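Local structure of trans-4-hydroxy-L-proline dehydratase (Clostridioides difficile 70-100-2010, 6VXC) at residues K190-L195 with I226-M231; L543-T546 with D550-E553; Y631-M636 with C710-H715. The protein catalyses, as a glycyl radical enzyme, the dehydration of trans-4-hydroxy-L-proline to (S)-1-pyrroline-5-carboxylate in anaerobic hydroxyproline breakdown. All blocks are in the same frame, centred on the assembly; numbering follows the deposited sequence.

Interaction 1. Residues K190-L195 with I226-M231; sequences KGFLDL and IACDAM
F192 and L195, on the first turn of helix 192-205, meet C228 and M231 of helix 214-248, illustrating how one aromatic side chain can join two consecutive helices. Just ahead of F192, G191 occupies the N-cap, and its N donates to D194 OD2 over 3.0 Å. This is the half of a capping box that a glycine N-cap can still make. F192 directs its side chain toward the partner helix, and its backbone O also touches it, 3.5 Å from C228 CB, while its ring receives M231 over one face. M231 CG sits 3.7 Å from the ring centroid and only 3° off the normal, in a nearly perpendicular CH-pi contact. Because the methionine chain bends at chi2 (-58°) and again at chi3, it stays folded above the ring: CE comes within 4.0 Å of CE2 of F192, and SD makes a longer Met-aromatic contact at 5.0 Å from the centroid. C228 SG takes the edge of the same ring, 4.2 Å from F192 CD1. One turn further on, L195 CB rests 4.0 Å from that sulfur. T546 and L543 of helix 542-546 also pack on F192. No hydrogen bond links the two segments, although D229 forms a salt bridge with K196, the residue after L195; adhesion here probably rests mainly on dispersion and on the polarisable sulfurs of M231 and C228 around a buried aromatic ring.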
ATOM      1  N   LYS A 190     -20.471  14.201   9.940  1.00 15.40           N
ATOM      2  CA  LYS A 190     -21.747  13.853   9.328  1.00 16.85           C
ATOM      3  C   LYS A 190     -21.958  12.354   9.432  1.00 16.94           C
ATOM      4  O   LYS A 190     -21.003  11.579   9.372  1.00 17.70           O
ATOM      5  CB  LYS A 190     -21.826  14.269   7.846  1.00 14.91           C
ATOM      6  CG  LYS A 190     -21.867  15.766   7.634  1.00 18.48           C
ATOM      7  CD  LYS A 190     -21.906  16.143   6.155  1.00 23.20           C
ATOM      8  CE  LYS A 190     -22.267  17.616   5.984  1.00 24.18           C
ATOM      9  NZ  LYS A 190     -22.058  18.088   4.603  1.00 33.38           N
ATOM     10  N   GLY A 191     -23.220  11.954   9.606  1.00 14.65           N
ATOM     11  CA  GLY A 191     -23.617  10.580   9.404  1.00 12.78           C
ATOM     12  C   GLY A 191     -24.081  10.380   7.975  1.00 14.49           C
ATOM     13  O   GLY A 191     -24.117  11.312   7.179  1.00 12.94           O
ATOM     14  N   PHE A 192     -24.427   9.134   7.645  1.00 12.83           N
ATOM     15  CA  PHE A 192     -24.859   8.850   6.285  1.00 14.52           C
ATOM     16  C   PHE A 192     -26.278   9.324   5.994  1.00 15.10           C
ATOM     17  O   PHE A 192     -26.620   9.518   4.819  1.00 14.66           O
ATOM     18  CB  PHE A 192     -24.690   7.361   5.991  1.00 13.59           C
ATOM     19  CG  PHE A 192     -23.260   6.998   5.731  1.00 13.57           C
ATOM     20  CD1 PHE A 192     -22.720   7.123   4.458  1.00 12.37           C
ATOM     21  CD2 PHE A 192     -22.431   6.594   6.772  1.00 14.55           C
ATOM     22  CE1 PHE A 192     -21.373   6.826   4.219  1.00 14.31           C
ATOM     23  CE2 PHE A 192     -21.084   6.292   6.537  1.00 14.59           C
ATOM     24  CZ  PHE A 192     -20.557   6.408   5.267  1.00 11.49           C
ATOM     25  N   LEU A 193     -27.098   9.553   7.025  1.00 14.98           N
ATOM     26  CA  LEU A 193     -28.360  10.244   6.802  1.00 14.41           C
ATOM     27  C   LEU A 193     -28.120  11.692   6.405  1.00 17.11           C
ATOM     28  O   LEU A 193     -28.842  12.226   5.559  1.00 15.72           O
ATOM     29  CB  LEU A 193     -29.245  10.177   8.045  1.00 19.15           C
ATOM     30  CG  LEU A 193     -29.766   8.800   8.393  1.00 16.11           C
ATOM     31  CD1 LEU A 193     -30.458   8.863   9.735  1.00 24.11           C
ATOM     32  CD2 LEU A 193     -30.717   8.303   7.301  1.00 20.80           C
ATOM     33  N   ASP A 194     -27.116  12.341   7.010  1.00 17.05           N
ATOM     34  CA  ASP A 194     -26.750  13.701   6.608  1.00 15.35           C
ATOM     35  C   ASP A 194     -26.268  13.742   5.161  1.00 17.07           C
ATOM     36  O   ASP A 194     -26.627  14.645   4.394  1.00 18.26           O
ATOM     37  CB  ASP A 194     -25.645  14.256   7.504  1.00 13.63           C
ATOM     38  CG  ASP A 194     -26.072  14.442   8.941  1.00 20.97           C
ATOM     39  OD1 ASP A 194     -27.229  14.856   9.185  1.00 20.44           O
ATOM     40  OD2 ASP A 194     -25.225  14.185   9.827  1.00 22.05           O
ATOM     41  N   LEU A 195     -25.374  12.818   4.797  1.00 17.36           N
ATOM     42  CA  LEU A 195     -24.847  12.809   3.438  1.00 14.04           C
ATOM     43  C   LEU A 195     -25.975  12.562   2.453  1.00 15.53           C
ATOM     44  O   LEU A 195     -26.038  13.195   1.398  1.00 16.68           O
ATOM     45  CB  LEU A 195     -23.755  11.744   3.311  1.00 13.36           C
ATOM     46  CG  LEU A 195     -22.474  11.998   4.133  1.00 12.87           C
ATOM     47  CD1 LEU A 195     -21.565  10.764   4.210  1.00 13.24           C
ATOM     48  CD2 LEU A 195     -21.700  13.154   3.546  1.00 14.66           C
ATOM     49  N   ILE A 226     -28.294   5.402  -2.539  1.00 14.52           N
ATOM     50  CA  ILE A 226     -28.520   4.008  -2.191  1.00 15.65           C
ATOM     51  C   ILE A 226     -27.410   3.495  -1.276  1.00 15.68           C
ATOM     52  O   ILE A 226     -27.665   2.731  -0.343  1.00 14.71           O
ATOM     53  CB  ILE A 226     -28.663   3.167  -3.473  1.00 12.24           C
ATOM     54  CG1 ILE A 226     -29.962   3.562  -4.216  1.00 17.70           C
ATOM     55  CG2 ILE A 226     -28.611   1.693  -3.134  1.00 12.97           C
ATOM     56  CD1 ILE A 226     -30.038   3.074  -5.659  1.00 17.35           C
ATOM     57  N   ALA A 227     -26.165   3.902  -1.531  1.00 15.90           N
ATOM     58  CA  ALA A 227     -25.067   3.509  -0.651  1.00 14.95           C
ATOM     59  C   ALA A 227     -25.274   4.028   0.773  1.00 14.93           C
ATOM     60  O   ALA A 227     -24.953   3.331   1.744  1.00 18.12           O
ATOM     61  CB  ALA A 227     -23.738   4.006  -1.226  1.00 12.96           C
ATOM     62  N   CYS A 228     -25.793   5.253   0.916  1.00 16.14           N
ATOM     63  CA  CYS A 228     -26.098   5.786   2.247  1.00 18.37           C
ATOM     64  C   CYS A 228     -27.117   4.914   2.968  1.00 17.36           C
ATOM     65  O   CYS A 228     -26.952   4.597   4.154  1.00 17.46           O
ATOM     66  CB  CYS A 228     -26.625   7.221   2.155  1.00 13.85           C
ATOM     67  SG  CYS A 228     -25.445   8.491   1.631  1.00 17.98           S
ATOM     68  N   ASP A 229     -28.200   4.546   2.272  1.00 19.07           N
ATOM     69  CA  ASP A 229     -29.195   3.656   2.865  1.00 16.37           C
ATOM     70  C   ASP A 229     -28.565   2.353   3.329  1.00 16.31           C
ATOM     71  O   ASP A 229     -28.968   1.788   4.349  1.00 19.52           O
ATOM     72  CB  ASP A 229     -30.319   3.346   1.868  1.00 18.00           C
ATOM     73  CG  ASP A 229     -31.186   4.543   1.555  1.00 20.91           C
ATOM     74  OD1 ASP A 229     -31.303   5.440   2.414  1.00 26.58           O
ATOM     75  OD2 ASP A 229     -31.768   4.567   0.448  1.00 24.20           O
ATOM     76  N   ALA A 230     -27.620   1.821   2.552  1.00 15.59           N
ATOM     77  CA  ALA A 230     -26.967   0.586   2.955  1.00 15.17           C
ATOM     78  C   ALA A 230     -26.216   0.767   4.275  1.00 15.89           C
ATOM     79  O   ALA A 230     -26.257  -0.109   5.146  1.00 16.89           O
ATOM     80  CB  ALA A 230     -26.037   0.100   1.846  1.00 15.57           C
ATOM     81  N   MET A 231     -25.520   1.889   4.445  1.00 16.66           N
ATOM     82  CA  MET A 231     -24.801   2.085   5.702  1.00 16.12           C
ATOM     83  C   MET A 231     -25.771   2.196   6.874  1.00 15.44           C
ATOM     84  O   MET A 231     -25.516   1.655   7.954  1.00 19.26           O
ATOM     85  CB  MET A 231     -23.892   3.319   5.618  1.00 13.73           C
ATOM     86  CG  MET A 231     -22.746   3.169   4.608  1.00 13.24           C
ATOM     87  SD  MET A 231     -21.671   1.769   4.942  1.00 17.75           S
ATOM     88  CE  MET A 231     -20.875   2.272   6.453  1.00 13.31           C
TER

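Interaction 2. Residues L543-T546 with D550-E553; sequences LMST and DCIE
C551 and S545 make the closest contact between these two short helices, a beta carbon against a backbone carbonyl oxygen. C551 CB lies 3.2 Å from S545 O and, in an apolar approach, 3.8 Å from S545 CB, so the cysteine leans on the backbone of S545 through its beta carbon, with SG following alongside. I552 adds a second contact: CG1 stands beside its backbone N (chi1 -69°), and the extended chain beyond carries CD1 to 3.6 Å from T546 O. These are two short helical segments in sequence, joined by a tight connection of three residues before D550, which has a positive phi and occupies the N-cap of helix 551-554. D550 makes no capping bond with its carboxylate, which pairs instead with R564. Polar links across the connection pass through water: one molecule accepts from I552 N at 2.9 Å and donates weakly to S545 O. Within helix 542-546, L543 O accepts twice from T546, from its N and, at 2.7 Å, from its OG1, which lies in the carbonyl plane with a C=O...donor angle of 148°. The hydroxyl of S545 turns to other partners, Y558 N and C541 O, while the carboxylate of E293 receives the N-H groups of L543 and M544 at the start of the helix.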
ATOM      1  N   LEU A 543     -20.254   4.116  -2.594  1.00 11.78           N
ATOM      2  CA  LEU A 543     -20.021   4.317  -1.164  1.00 11.73           C
ATOM      3  C   LEU A 543     -18.782   5.178  -0.941  1.00 13.05           C
ATOM      4  O   LEU A 543     -18.854   6.220  -0.287  1.00 14.07           O
ATOM      5  CB  LEU A 543     -19.904   2.981  -0.420  1.00 14.99           C
ATOM      6  CG  LEU A 543     -19.581   3.108   1.080  1.00 12.73           C
ATOM      7  CD1 LEU A 543     -20.680   3.912   1.800  1.00 15.11           C
ATOM      8  CD2 LEU A 543     -19.406   1.734   1.766  1.00 13.29           C
ATOM      9  N   MET A 544     -17.648   4.811  -1.541  1.00 13.31           N
ATOM     10  CA  MET A 544     -16.457   5.640  -1.357  1.00 12.91           C
ATOM     11  C   MET A 544     -16.716   7.087  -1.774  1.00 14.90           C
ATOM     12  O   MET A 544     -16.239   8.023  -1.121  1.00 13.17           O
ATOM     13  CB  MET A 544     -15.268   5.063  -2.130  1.00 12.81           C
ATOM     14  CG  MET A 544     -13.974   5.873  -1.966  1.00 19.07           C
ATOM     15  SD  MET A 544     -13.247   5.676  -0.312  1.00 21.90           S
ATOM     16  CE  MET A 544     -12.684   3.984  -0.449  1.00 13.66           C
ATOM     17  N   SER A 545     -17.490   7.291  -2.844  1.00 14.25           N
ATOM     18  CA  SER A 545     -17.735   8.645  -3.321  1.00 11.49           C
ATOM     19  C   SER A 545     -18.424   9.510  -2.270  1.00 13.49           C
ATOM     20  O   SER A 545     -18.215  10.725  -2.248  1.00 14.37           O
ATOM     21  CB  SER A 545     -18.556   8.611  -4.612  1.00 12.02           C
ATOM     22  OG  SER A 545     -17.874   7.890  -5.627  1.00 15.53           O
ATOM     23  N   THR A 546     -19.256   8.921  -1.405  1.00 12.98           N
ATOM     24  CA  THR A 546     -19.998   9.736  -0.444  1.00 12.19           C
ATOM     25  C   THR A 546     -19.090  10.431   0.560  1.00 14.67           C
ATOM     26  O   THR A 546     -19.492  11.448   1.129  1.00 14.53           O
ATOM     27  CB  THR A 546     -21.028   8.897   0.325  1.00 14.08           C
ATOM     28  OG1 THR A 546     -20.347   7.910   1.118  1.00 16.89           O
ATOM     29  CG2 THR A 546     -22.048   8.217  -0.632  1.00 12.73           C
ATOM     30  N   ASP A 550     -15.073  16.244  -3.183  1.00 13.82           N
ATOM     31  CA  ASP A 550     -15.847  16.778  -4.203  1.00 15.58           C
ATOM     32  C   ASP A 550     -16.829  15.880  -4.916  1.00 13.04           C
ATOM     33  O   ASP A 550     -17.534  16.392  -5.706  1.00 16.13           O
ATOM     34  CB  ASP A 550     -15.371  18.073  -4.854  1.00 15.29           C
ATOM     35  CG  ASP A 550     -14.436  18.884  -3.979  1.00 17.55           C
ATOM     36  OD1 ASP A 550     -14.641  19.025  -2.801  1.00 18.83           O
ATOM     37  OD2 ASP A 550     -13.474  19.354  -4.511  1.00 18.72           O
ATOM     38  N   CYS A 551     -16.962  14.604  -4.519  1.00 15.27           N
ATOM     39  CA  CYS A 551     -17.784  13.772  -5.393  1.00 14.62           C
ATOM     40  C   CYS A 551     -19.244  14.215  -5.370  1.00 15.14           C
ATOM     41  O   CYS A 551     -19.874  14.340  -6.426  1.00 16.23           O
ATOM     42  CB  CYS A 551     -17.657  12.295  -4.997  1.00 12.20           C
ATOM     43  SG  CYS A 551     -15.970  11.628  -5.185  1.00 17.04           S
ATOM     44  N   ILE A 552     -19.797  14.472  -4.178  1.00 16.20           N
ATOM     45  CA  ILE A 552     -21.203  14.878  -4.085  1.00 16.87           C
ATOM     46  C   ILE A 552     -21.420  16.216  -4.783  1.00 18.91           C
ATOM     47  O   ILE A 552     -22.314  16.358  -5.627  1.00 18.20           O
ATOM     48  CB  ILE A 552     -21.667  14.910  -2.609  1.00 16.50           C
ATOM     49  CG1 ILE A 552     -21.744  13.490  -2.034  1.00 15.45           C
ATOM     50  CG2 ILE A 552     -22.992  15.654  -2.450  1.00 17.47           C
ATOM     51  CD1 ILE A 552     -22.024  13.413  -0.529  1.00 14.28           C
ATOM     52  N   GLU A 553     -20.582  17.203  -4.467  1.00 16.29           N
ATOM     53  CA  GLU A 553     -20.709  18.526  -5.080  1.00 18.36           C
ATOM     54  C   GLU A 553     -20.586  18.463  -6.600  1.00 18.18           C
ATOM     55  O   GLU A 553     -21.340  19.131  -7.318  1.00 16.10           O
ATOM     56  CB  GLU A 553     -19.657  19.466  -4.486  1.00 20.90           C
ATOM     57  CG  GLU A 553     -19.582  20.848  -5.099  1.00 28.46           C
ATOM     58  CD  GLU A 553     -18.510  21.726  -4.441  1.00 37.52           C
ATOM     59  OE1 GLU A 553     -17.928  21.306  -3.419  1.00 38.07           O
ATOM     60  OE2 GLU A 553     -18.238  22.830  -4.959  1.00 46.13           O
TER
HETATM   61  O   HOH W   1     -18.445  14.164  -1.660  1.00 17.58           O

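Interaction 3. Residues Y631-M636 with C710-H715; sequences YADEIM and CAKMDH
K712 reaches across to D633 with its chain extended beyond CG, placing NZ 2.7 Å from D633 OD2 in a salt bridge that uses the anti lone pair of the carboxylate oxygen. The two side chains cross at about a right angle, and K712 CD brushes D633 CB at 3.7 Å. Both charged groups have further partners: NZ also pairs with D628 and D630, and OD2 accepts from S709 OG. Three carboxylates around one ammonium would be expected to keep the lysine protonated. Beside the salt bridge M636 crosses M713, with M636 SD 3.8 Å from M713 CE, and M636 CE lies 3.6 Å from M713 N. That N-H is already directed to C710 O, 3.3 Å away, and the same oxygen takes H715 NE2 at 2.7 Å from the opposite face of its plane, 44° out of it. The other ring nitrogen of H715, ND1, is bonded to T721 OG1, so both are occupied; K712 O is met by Q637 NE2. Helix 630-647, in the pyruvate formate lyase-like region, is thus tied to the glycine radical region through the chain following helix 703-711, which goes on to an inverse gamma turn centred on D714.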
ATOM      1  N   TYR A 631      30.516  10.674  -8.132  1.00 15.79           N
ATOM      2  CA  TYR A 631      30.663   9.953  -9.396  1.00 15.01           C
ATOM      3  C   TYR A 631      29.478   9.020  -9.615  1.00 16.92           C
ATOM      4  O   TYR A 631      28.897   8.970 -10.707  1.00 13.29           O
ATOM      5  CB  TYR A 631      31.966   9.159  -9.422  1.00 15.66           C
ATOM      6  CG  TYR A 631      32.315   8.653 -10.798  1.00 14.41           C
ATOM      7  CD1 TYR A 631      31.745   7.497 -11.300  1.00 14.88           C
ATOM      8  CD2 TYR A 631      33.218   9.345 -11.599  1.00 16.01           C
ATOM      9  CE1 TYR A 631      32.057   7.035 -12.557  1.00 13.64           C
ATOM     10  CE2 TYR A 631      33.545   8.886 -12.866  1.00 22.17           C
ATOM     11  CZ  TYR A 631      32.951   7.729 -13.338  1.00 18.63           C
ATOM     12  OH  TYR A 631      33.250   7.245 -14.583  1.00 19.67           O
ATOM     13  N   ALA A 632      29.090   8.282  -8.572  1.00 13.40           N
ATOM     14  CA  ALA A 632      27.918   7.423  -8.678  1.00 12.92           C
ATOM     15  C   ALA A 632      26.623   8.215  -8.476  1.00 13.22           C
ATOM     16  O   ALA A 632      25.635   7.994  -9.184  1.00 14.22           O
ATOM     17  CB  ALA A 632      28.005   6.294  -7.651  1.00 10.66           C
ATOM     18  N   ASP A 633      26.619   9.158  -7.533  1.00 14.54           N
ATOM     19  CA  ASP A 633      25.370   9.815  -7.171  1.00 12.55           C
ATOM     20  C   ASP A 633      24.860  10.743  -8.266  1.00 12.83           C
ATOM     21  O   ASP A 633      23.646  10.931  -8.393  1.00 11.76           O
ATOM     22  CB  ASP A 633      25.536  10.594  -5.868  1.00 11.41           C
ATOM     23  CG  ASP A 633      25.770   9.685  -4.666  1.00 12.97           C
ATOM     24  OD1 ASP A 633      25.660   8.449  -4.813  1.00 11.99           O
ATOM     25  OD2 ASP A 633      26.028  10.225  -3.571  1.00 14.20           O
ATOM     26  N   GLU A 634      25.756  11.338  -9.056  1.00 14.01           N
ATOM     27  CA  GLU A 634      25.304  12.151 -10.179  1.00 13.97           C
ATOM     28  C   GLU A 634      24.613  11.299 -11.229  1.00 13.62           C
ATOM     29  O   GLU A 634      23.726  11.781 -11.942  1.00 14.00           O
ATOM     30  CB  GLU A 634      26.484  12.887 -10.816  1.00 17.04           C
ATOM     31  CG  GLU A 634      26.982  14.053 -10.017  1.00 22.82           C
ATOM     32  CD  GLU A 634      28.201  14.708 -10.640  1.00 37.11           C
ATOM     33  OE1 GLU A 634      28.674  14.228 -11.701  1.00 39.38           O
ATOM     34  OE2 GLU A 634      28.687  15.700 -10.058  1.00 38.42           O
ATOM     35  N   ILE A 635      25.051  10.051 -11.376  1.00 14.42           N
ATOM     36  CA  ILE A 635      24.383   9.135 -12.290  1.00 11.53           C
ATOM     37  C   ILE A 635      23.018   8.759 -11.743  1.00 12.55           C
ATOM     38  O   ILE A 635      22.032   8.693 -12.490  1.00 12.36           O
ATOM     39  CB  ILE A 635      25.277   7.909 -12.546  1.00 12.76           C
ATOM     40  CG1 ILE A 635      26.542   8.360 -13.288  1.00 13.27           C
ATOM     41  CG2 ILE A 635      24.537   6.850 -13.349  1.00 10.28           C
ATOM     42  CD1 ILE A 635      27.447   7.228 -13.680  1.00 15.76           C
ATOM     43  N   MET A 636      22.928   8.529 -10.428  1.00 12.53           N
ATOM     44  CA  MET A 636      21.620   8.342  -9.811  1.00 12.13           C
ATOM     45  C   MET A 636      20.690   9.495 -10.150  1.00 10.69           C
ATOM     46  O   MET A 636      19.522   9.290 -10.485  1.00 12.71           O
ATOM     47  CB  MET A 636      21.740   8.173  -8.296  1.00 10.39           C
ATOM     48  CG  MET A 636      20.368   8.045  -7.594  1.00 11.99           C
ATOM     49  SD  MET A 636      19.522   9.610  -7.289  1.00 16.84           S
ATOM     50  CE  MET A 636      20.498  10.248  -5.923  1.00 12.53           C
ATOM     51  N   CYS A 710      21.033   9.563  -0.607  1.00 10.99           N
ATOM     52  CA  CYS A 710      19.594   9.556  -0.864  1.00 13.35           C
ATOM     53  C   CYS A 710      19.012  10.965  -0.929  1.00 13.10           C
ATOM     54  O   CYS A 710      18.022  11.194  -1.631  1.00 13.90           O
ATOM     55  CB  CYS A 710      18.871   8.745   0.221  1.00 14.58           C
ATOM     56  SG  CYS A 710      19.222   6.988   0.167  1.00 68.07           S
ATOM     57  N   ALA A 711      19.587  11.909  -0.188  1.00 11.77           N
ATOM     58  CA  ALA A 711      19.068  13.270  -0.205  1.00 11.41           C
ATOM     59  C   ALA A 711      19.341  13.995  -1.520  1.00 13.96           C
ATOM     60  O   ALA A 711      18.705  15.021  -1.787  1.00 15.52           O
ATOM     61  CB  ALA A 711      19.653  14.067   0.959  1.00 11.49           C
ATOM     62  N   LYS A 712      20.246  13.475  -2.356  1.00 13.57           N
ATOM     63  CA  LYS A 712      20.544  14.084  -3.647  1.00 12.16           C
ATOM     64  C   LYS A 712      19.452  13.813  -4.676  1.00 13.41           C
ATOM     65  O   LYS A 712      19.431  14.462  -5.725  1.00 14.61           O
ATOM     66  CB  LYS A 712      21.903  13.587  -4.156  1.00 12.20           C
ATOM     67  CG  LYS A 712      23.070  13.984  -3.250  1.00 10.21           C
ATOM     68  CD  LYS A 712      24.374  13.309  -3.680  1.00 10.49           C
ATOM     69  CE  LYS A 712      25.481  13.528  -2.645  1.00 10.30           C
ATOM     70  NZ  LYS A 712      26.734  12.835  -3.078  1.00 12.14           N
ATOM     71  N   MET A 713      18.569  12.864  -4.390  1.00 14.25           N
ATOM     72  CA  MET A 713      17.332  12.684  -5.127  1.00 15.93           C
ATOM     73  C   MET A 713      16.324  13.740  -4.671  1.00 16.01           C
ATOM     74  O   MET A 713      16.210  14.029  -3.478  1.00 14.23           O
ATOM     75  CB  MET A 713      16.806  11.267  -4.876  1.00 14.26           C
ATOM     76  CG  MET A 713      15.560  10.870  -5.616  1.00 21.74           C
ATOM     77  SD  MET A 713      15.000   9.215  -5.170  1.00 27.73           S
ATOM     78  CE  MET A 713      16.163   8.230  -6.110  1.00 15.99           C
ATOM     79  N   ASP A 714      15.598  14.330  -5.625  1.00 13.66           N
ATOM     80  CA  ASP A 714      14.678  15.417  -5.277  1.00 14.52           C
ATOM     81  C   ASP A 714      13.347  14.813  -4.835  1.00 11.75           C
ATOM     82  O   ASP A 714      12.422  14.627  -5.625  1.00 13.60           O
ATOM     83  CB  ASP A 714      14.500  16.393  -6.436  1.00 15.60           C
ATOM     84  CG  ASP A 714      13.892  17.718  -5.978  1.00 15.68           C
ATOM     85  OD1 ASP A 714      13.512  17.808  -4.791  1.00 15.76           O
ATOM     86  OD2 ASP A 714      13.812  18.670  -6.778  1.00 19.08           O
ATOM     87  N   HIS A 715      13.247  14.527  -3.537  1.00 12.44           N
ATOM     88  CA  HIS A 715      12.045  13.909  -2.996  1.00 11.24           C
ATOM     89  C   HIS A 715      10.810  14.774  -3.205  1.00 11.15           C
ATOM     90  O   HIS A 715       9.710  14.242  -3.363  1.00 12.90           O
ATOM     91  CB  HIS A 715      12.247  13.607  -1.508  1.00 11.91           C
ATOM     92  CG  HIS A 715      13.451  12.763  -1.251  1.00 12.71           C
ATOM     93  ND1 HIS A 715      13.390  11.393  -1.193  1.00 11.29           N
ATOM     94  CD2 HIS A 715      14.759  13.088  -1.111  1.00 14.00           C
ATOM     95  CE1 HIS A 715      14.607  10.904  -1.020  1.00 10.64           C
ATOM     96  NE2 HIS A 715      15.456  11.913  -0.962  1.00 13.13           N
TER

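Overall arrangement
Interactions 1 and 2 form one continuous packing unit, their centres 11 Å apart, although more than 300 residues of sequence separate them. M231 CG touches L543 CD1 at 3.6 Å, and L195 CD2 lies 3.7 Å from T546 O, so helix 542-546 closes against both helices of interaction 1, while I552 of interaction 2 also packs on L195 and I199 of helix 192-205. Interaction 3 stands apart: its centre is about 49 Å from that of interaction 1, on the opposite side of the chain's centre, and about 40 Å from that of interaction 2. All three are packing contacts between parts of the fold, away from C454 and E456, by analogy with relatives the probable radical cysteine and proton acceptor, and from G785, the glycyl radical site, unmodified here.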